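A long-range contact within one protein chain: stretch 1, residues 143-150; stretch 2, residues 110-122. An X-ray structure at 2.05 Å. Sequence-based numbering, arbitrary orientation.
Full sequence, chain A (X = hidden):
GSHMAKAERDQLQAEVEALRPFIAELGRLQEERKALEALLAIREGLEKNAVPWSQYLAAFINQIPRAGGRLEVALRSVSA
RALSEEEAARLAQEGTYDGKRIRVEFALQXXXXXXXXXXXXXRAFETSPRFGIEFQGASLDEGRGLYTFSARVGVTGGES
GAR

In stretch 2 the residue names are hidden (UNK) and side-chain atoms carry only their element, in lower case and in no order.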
ATOM      1  N   GLY A 143      24.104  -5.609  10.097  1.00 31.63           N
ATOM      2  CA  GLY A 143      23.445  -6.222  11.251  1.00 33.17           C
ATOM      3  C   GLY A 143      22.343  -7.223  10.857  1.00 30.86           C
ATOM      4  O   GLY A 143      22.052  -8.134  11.588  1.00 38.55           O
ATOM      5  N   ARG A 144      21.735  -7.045   9.697  1.00 21.48           N
ATOM      6  CA  ARG A 144      20.621  -7.874   9.305  1.00 23.79           C
ATOM      7  C   ARG A 144      20.861  -8.639   8.039  1.00 26.49           C
ATOM      8  O   ARG A 144      20.051  -9.526   7.668  1.00 28.24           O
ATOM      9  CB  ARG A 144      19.375  -7.002   9.162  1.00 24.02           C
ATOM     10  CG  ARG A 144      18.796  -6.506  10.499  1.00 24.41           C
ATOM     11  CD  ARG A 144      17.522  -5.700  10.246  1.00 24.51           C
ATOM     12  NE  ARG A 144      17.756  -4.423   9.529  1.00 21.60           N
ATOM     13  CZ  ARG A 144      16.739  -3.715   8.998  1.00 24.13           C
ATOM     14  NH1 ARG A 144      15.475  -4.177   9.106  1.00 21.11           N
ATOM     15  NH2 ARG A 144      16.952  -2.551   8.365  1.00 20.87           N
ATOM     16  N   GLY A 145      21.914  -8.277   7.304  1.00 25.84           N
ATOM     17  CA  GLY A 145      22.144  -8.897   5.959  1.00 25.94           C
ATOM     18  C   GLY A 145      21.049  -8.572   4.938  1.00 26.92           C
ATOM     19  O   GLY A 145      20.651  -9.414   4.141  1.00 30.08           O
ATOM     20  N   LEU A 146      20.566  -7.349   4.940  1.00 25.16           N
ATOM     21  CA  LEU A 146      19.588  -6.883   3.923  1.00 23.44           C
ATOM     22  C   LEU A 146      19.813  -5.399   3.621  1.00 21.07           C
ATOM     23  O   LEU A 146      20.552  -4.737   4.349  1.00 19.18           O
ATOM     24  CB  LEU A 146      18.151  -7.083   4.417  1.00 27.67           C
ATOM     25  CG  LEU A 146      17.804  -6.693   5.813  1.00 27.32           C
ATOM     26  CD1 LEU A 146      17.660  -5.173   5.838  1.00 33.23           C
ATOM     27  CD2 LEU A 146      16.507  -7.440   6.281  1.00 32.43           C
ATOM     28  N   TYR A 147      19.100  -4.858   2.644  1.00 18.43           N
ATOM     29  CA  TYR A 147      19.301  -3.499   2.201  1.00 19.65           C
ATOM     30  C   TYR A 147      18.207  -2.574   2.652  1.00 24.17           C
ATOM     31  O   TYR A 147      17.019  -2.890   2.462  1.00 22.63           O
ATOM     32  CB  TYR A 147      19.373  -3.424   0.657  1.00 19.15           C
ATOM     33  CG  TYR A 147      20.616  -4.064   0.167  1.00 21.90           C
ATOM     34  CD1 TYR A 147      20.650  -5.451  -0.096  1.00 20.30           C
ATOM     35  CD2 TYR A 147      21.790  -3.298  -0.008  1.00 18.71           C
ATOM     36  CE1 TYR A 147      21.823  -6.074  -0.552  1.00 24.72           C
ATOM     37  CE2 TYR A 147      22.982  -3.916  -0.429  1.00 21.28           C
ATOM     38  CZ  TYR A 147      22.990  -5.316  -0.689  1.00 23.52           C
ATOM     39  OH  TYR A 147      24.144  -5.917  -1.148  1.00 25.67           O
ATOM     40  N   THR A 148      18.579  -1.450   3.277  1.00 19.67           N
ATOM     41  CA  THR A 148      17.596  -0.349   3.391  1.00 19.01           C
ATOM     42  C   THR A 148      17.675   0.440   2.105  1.00 21.27           C
ATOM     43  O   THR A 148      18.717   0.437   1.417  1.00 18.97           O
ATOM     44  CB  THR A 148      17.924   0.533   4.614  1.00 19.35           C
ATOM     45  OG1 THR A 148      19.283   0.954   4.529  1.00 21.43           O
ATOM     46  CG2 THR A 148      17.796  -0.296   5.906  1.00 16.08           C
ATOM     47  N   PHE A 149      16.603   1.111   1.736  1.00 17.71           N
ATOM     48  CA  PHE A 149      16.636   1.892   0.535  1.00 17.68           C
ATOM     49  C   PHE A 149      15.650   3.018   0.632  1.00 19.74           C
ATOM     50  O   PHE A 149      14.711   2.998   1.489  1.00 20.94           O
ATOM     51  CB  PHE A 149      16.396   1.041  -0.755  1.00 19.07           C
ATOM     52  CG  PHE A 149      14.935   0.563  -0.943  1.00 17.97           C
ATOM     53  CD1 PHE A 149      14.484  -0.599  -0.348  1.00 19.01           C
ATOM     54  CD2 PHE A 149      14.032   1.355  -1.704  1.00 20.21           C
ATOM     55  CE1 PHE A 149      13.164  -1.063  -0.496  1.00 19.21           C
ATOM     56  CE2 PHE A 149      12.703   0.912  -1.895  1.00 23.60           C
ATOM     57  CZ  PHE A 149      12.270  -0.330  -1.295  1.00 23.12           C
ATOM     58  N   SER A 150      15.833   4.008  -0.221  1.00 18.43           N
ATOM     59  CA  SER A 150      14.845   5.058  -0.401  1.00 18.07           C
ATOM     60  C   SER A 150      14.645   5.421  -1.821  1.00 20.67           C
ATOM     61  O   SER A 150      15.576   5.363  -2.668  1.00 19.95           O
ATOM     62  CB  SER A 150      15.198   6.305   0.456  1.00 25.15           C
ATOM     63  OG  SER A 150      16.322   6.956  -0.092  1.00 32.84           O
ATOM     64  N   UNK A 110      12.319   1.810   2.657  1.00 18.00           N
ATOM     65  CA  UNK A 110      12.075   0.368   2.719  1.00 18.96           C
ATOM     66  C   UNK A 110      13.293  -0.492   2.964  1.00 20.11           C
ATOM     67  O   UNK A 110      14.411   0.013   3.221  1.00 18.23           O
ATOM     68  N   UNK A 111      13.105  -1.778   2.842  1.00 22.46           N
ATOM     69  CA  UNK A 111      14.117  -2.795   3.097  1.00 19.73           C
ATOM     70  C   UNK A 111      13.881  -3.839   2.004  1.00 22.33           C
ATOM     71  O   UNK A 111      12.721  -4.188   1.749  1.00 24.41           O
ATOM     72  c   UNK A 111      13.786  -2.691   5.572  1.00 29.98           C
ATOM     73  o   UNK A 111      12.944  -4.648   6.600  1.00 26.50           O
ATOM     74  c   UNK A 111      13.852  -3.542   4.393  1.00 22.68           C
ATOM     75  c   UNK A 111      13.367  -3.465   6.770  1.00 29.15           C
ATOM     76  o   UNK A 111      13.483  -2.897   7.860  1.00 37.01           O
ATOM     77  N   UNK A 112      14.976  -4.346   1.433  1.00 19.55           N
ATOM     78  CA  UNK A 112      14.943  -5.353   0.385  1.00 19.50           C
ATOM     79  C   UNK A 112      15.800  -6.517   0.854  1.00 21.58           C
ATOM     80  O   UNK A 112      16.926  -6.331   1.407  1.00 21.09           O
ATOM     81  c   UNK A 112      15.437  -4.785  -0.929  1.00 18.51           C
ATOM     82  N   UNK A 113      15.277  -7.730   0.699  1.00 20.71           N
ATOM     83  CA  UNK A 113      15.951  -8.936   1.155  1.00 23.57           C
ATOM     84  C   UNK A 113      17.314  -9.154   0.419  1.00 22.28           C
ATOM     85  O   UNK A 113      18.222  -9.764   0.951  1.00 25.85           O
ATOM     86  c   UNK A 113      14.383 -12.581   1.030  1.00 32.92           C
ATOM     87  c   UNK A 113      15.050 -10.141   0.915  1.00 23.34           C
ATOM     88  c   UNK A 113      15.641 -11.554   2.916  1.00 31.03           C
ATOM     89  c   UNK A 113      15.425 -11.530   1.419  1.00 26.77           C
ATOM     90  N   UNK A 114      17.417  -8.715  -0.816  1.00 23.33           N
ATOM     91  CA  UNK A 114      18.622  -8.959  -1.610  1.00 25.80           C
ATOM     92  C   UNK A 114      18.722  -7.808  -2.573  1.00 24.24           C
ATOM     93  O   UNK A 114      17.716  -7.078  -2.790  1.00 23.10           O
ATOM     94  o   UNK A 114      17.498 -10.182  -3.386  1.00 23.24           O
ATOM     95  c   UNK A 114      18.484 -10.289  -2.382  1.00 24.75           C
ATOM     96  N   UNK A 115      19.886  -7.671  -3.208  1.00 23.23           N
ATOM     97  CA  UNK A 115      20.148  -6.662  -4.293  1.00 25.30           C
ATOM     98  C   UNK A 115      19.161  -6.904  -5.446  1.00 23.81           C
ATOM     99  O   UNK A 115      18.607  -5.975  -6.042  1.00 22.60           O
ATOM    100  n   UNK A 115      22.593 -10.528  -8.481  1.00 24.02           N
ATOM    101  n   UNK A 115      22.292  -8.619  -9.680  1.00 38.16           N
ATOM    102  c   UNK A 115      22.695  -9.150  -8.589  1.00 37.35           C
ATOM    103  n   UNK A 115      23.103  -8.202  -7.711  1.00 38.26           N
ATOM    104  c   UNK A 115      22.257  -8.082  -5.169  1.00 34.26           C
ATOM    105  c   UNK A 115      21.647  -6.690  -4.815  1.00 27.62           C
ATOM    106  c   UNK A 115      23.537  -8.317  -6.222  1.00 38.74           C
ATOM    107  N   UNK A 116      18.941  -8.184  -5.745  1.00 20.77           N
ATOM    108  CA  UNK A 116      18.074  -8.585  -6.885  1.00 24.84           C
ATOM    109  C   UNK A 116      16.577  -8.189  -6.582  1.00 21.40           C
ATOM    110  O   UNK A 116      15.874  -7.743  -7.468  1.00 21.93           O
ATOM    111  o   UNK A 116      21.828 -11.300  -6.655  1.00 41.86           O
ATOM    112  c   UNK A 116      20.676 -10.829  -6.391  1.00 35.19           C
ATOM    113  o   UNK A 116      20.386 -10.601  -5.184  1.00 32.67           O
ATOM    114  c   UNK A 116      19.659 -10.558  -7.564  1.00 27.64           C
ATOM    115  c   UNK A 116      18.216 -10.142  -7.059  1.00 23.75           C
ATOM    116  N   UNK A 117      16.127  -8.329  -5.337  1.00 22.36           N
ATOM    117  CA  UNK A 117      14.737  -7.894  -4.965  1.00 20.58           C
ATOM    118  C   UNK A 117      14.582  -6.388  -5.144  1.00 20.39           C
ATOM    119  O   UNK A 117      13.587  -5.898  -5.643  1.00 19.33           O
ATOM    120  c   UNK A 117      14.512  -8.256  -3.518  1.00 21.49           C
ATOM    121  N   UNK A 118      15.635  -5.643  -4.770  1.00 22.19           N
ATOM    122  CA  UNK A 118      15.623  -4.163  -4.929  1.00 22.66           C
ATOM    123  C   UNK A 118      15.547  -3.781  -6.420  1.00 23.86           C
ATOM    124  O   UNK A 118      14.749  -2.922  -6.833  1.00 23.34           O
ATOM    125  c   UNK A 118      16.896  -3.565  -4.282  1.00 23.44           C
ATOM    126  c   UNK A 118      17.048  -2.049  -4.472  1.00 28.61           C
ATOM    127  c   UNK A 118      15.805  -1.304  -3.969  1.00 28.79           C
ATOM    128  c   UNK A 118      18.310  -1.633  -3.722  1.00 35.69           C
ATOM    129  N   UNK A 119      16.368  -4.432  -7.225  1.00 21.25           N
ATOM    130  CA  UNK A 119      16.332  -4.166  -8.678  1.00 24.31           C
ATOM    131  C   UNK A 119      14.969  -4.498  -9.299  1.00 20.43           C
ATOM    132  O   UNK A 119      14.435  -3.713 -10.080  1.00 20.84           O
ATOM    133  c   UNK A 119      18.825  -4.444  -9.014  1.00 25.67           C
ATOM    134  c   UNK A 119      17.274  -4.897 -10.887  1.00 25.59           C
ATOM    135  c   UNK A 119      17.459  -4.979  -9.412  1.00 25.64           C
ATOM    136  N   UNK A 120      14.396  -5.637  -8.942  1.00 20.73           N
ATOM    137  CA  UNK A 120      12.998  -5.946  -9.410  1.00 24.16           C
ATOM    138  C   UNK A 120      11.966  -4.896  -8.991  1.00 20.88           C
ATOM    139  O   UNK A 120      11.078  -4.548  -9.765  1.00 22.80           O
ATOM    140  c   UNK A 120      13.898 -11.020  -7.310  1.00 34.24           C
ATOM    141  n   UNK A 120      14.806 -11.498  -8.161  1.00 32.59           N
ATOM    142  n   UNK A 120      12.884 -10.250  -7.735  1.00 34.33           N
ATOM    143  c   UNK A 120      12.697  -9.875  -9.146  1.00 31.22           C
ATOM    144  c   UNK A 120      13.323  -8.500  -9.494  1.00 35.84           C
ATOM    145  n   UNK A 120      14.026 -11.341  -6.037  1.00 35.45           N
ATOM    146  c   UNK A 120      12.541  -7.307  -8.887  1.00 24.63           C
ATOM    147  N   UNK A 121      12.118  -4.356  -7.778  1.00 21.80           N
ATOM    148  CA  UNK A 121      11.171  -3.332  -7.267  1.00 20.82           C
ATOM    149  C   UNK A 121      11.336  -2.090  -8.091  1.00 25.68           C
ATOM    150  O   UNK A 121      10.326  -1.490  -8.581  1.00 22.95           O
ATOM    151  c   UNK A 121      10.489  -2.076  -5.128  1.00 22.33           C
ATOM    152  c   UNK A 121       9.760   0.208  -4.648  1.00 23.30           C
ATOM    153  c   UNK A 121      11.469  -3.040  -5.760  1.00 22.04           C
ATOM    154  c   UNK A 121       8.422  -1.687  -3.855  1.00 21.43           C
ATOM    155  c   UNK A 121       9.340  -2.566  -4.472  1.00 20.77           C
ATOM    156  c   UNK A 121       8.630  -0.291  -3.945  1.00 21.18           C
ATOM    157  c   UNK A 121      10.678  -0.681  -5.235  1.00 21.97           C
ATOM    158  N   UNK A 122      12.592  -1.664  -8.275  1.00 21.80           N
ATOM    159  CA  UNK A 122      12.826  -0.443  -9.047  1.00 21.60           C
ATOM    160  C   UNK A 122      12.277  -0.607 -10.462  1.00 23.50           C
ATOM    161  O   UNK A 122      11.547   0.293 -10.971  1.00 25.01           O
ATOM    162  c   UNK A 122      14.817   0.286  -7.704  1.00 25.22           C
ATOM    163  c   UNK A 122      16.341   0.364  -7.626  1.00 24.29           C
ATOM    164  c   UNK A 122      14.538   1.074 -10.083  1.00 26.64           C
ATOM    165  c   UNK A 122      14.310  -0.082  -9.101  1.00 25.56           C
TER

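Position 110 has no side-chain atoms, and its CA lies over one face of the Phe 149 ring, 4.1 Å from the ring centroid; an ideal CB would come within 2.8 Å of Phe 149 CE1, a clash. It is Gly 110. Its N donates to Phe 149 O (2.9 Å) and its O accepts from Phe 149 N (2.9 Å).

Position 111 carries three carbons, the third bearing two oxygens, one of which lies 2.7 Å from Arg 144 NH1. This is Glu 111. The hydrogen bond from Arg 144 NH1 to Glu 111 OE2, part of a salt bridge, is nearly straight (172°).

At position 112 a single carbon, 4.3 Å from Phe 149 CD1 and 4.5 Å from Tyr 147 CB, identifies Ala 112. Its N donates to Tyr 147 O (2.7 Å) and its O accepts from Tyr 147 N (2.9 Å).

Position 113 has four carbons forked at the second, its CA-to-CB bond directed away from stretch 1: Leu 113.

Position 114 has one carbon and then one oxygen, which accepts from the backbone N of position 117 at 3.0 Å. It is Ser 114, the N-cap of the helix; its C lies 3.9 Å from Tyr 147 CD1.

At 115, three carbons, a nitrogen and a carbon with two more nitrogens give Arg 115, whose CB is 4.3 Å from Tyr 147 CE1 while the end leads away. Position 116, three carbons ending in two oxygens, is Glu 116; it pairs with Arg 115 in a salt bridge and does not touch stretch 1. The lone carbon at 117 makes Ala 117, also without contact.

Position 118 has four carbons forked at the second, and one terminal carbon sits 3.7 Å from Phe 149 CG. This is Leu 118, with CD1 over the ring face opposite Gly 110.

Position 119, one carbon bearing two, is Val 119, and 120, three carbons, a nitrogen and a carbon carrying two more nitrogens, is Arg 120; neither touches stretch 1. Position 121 holds a six-carbon ring on one carbon, Phe 121, whose CE1 is 4.1 Å from Phe 149 CE2. Position 122, four carbons forked at the first, is Ile 122, without contact.

The contact joins an antiparallel strand pairing, four backbone hydrogen bonds at two residue pairs, to helix packing. Phe 149 links the two, held between Gly 110 and Leu 118, while Glu 111 anchors Arg 144.

Stretch 2 110-122: GEALSREALVRFI
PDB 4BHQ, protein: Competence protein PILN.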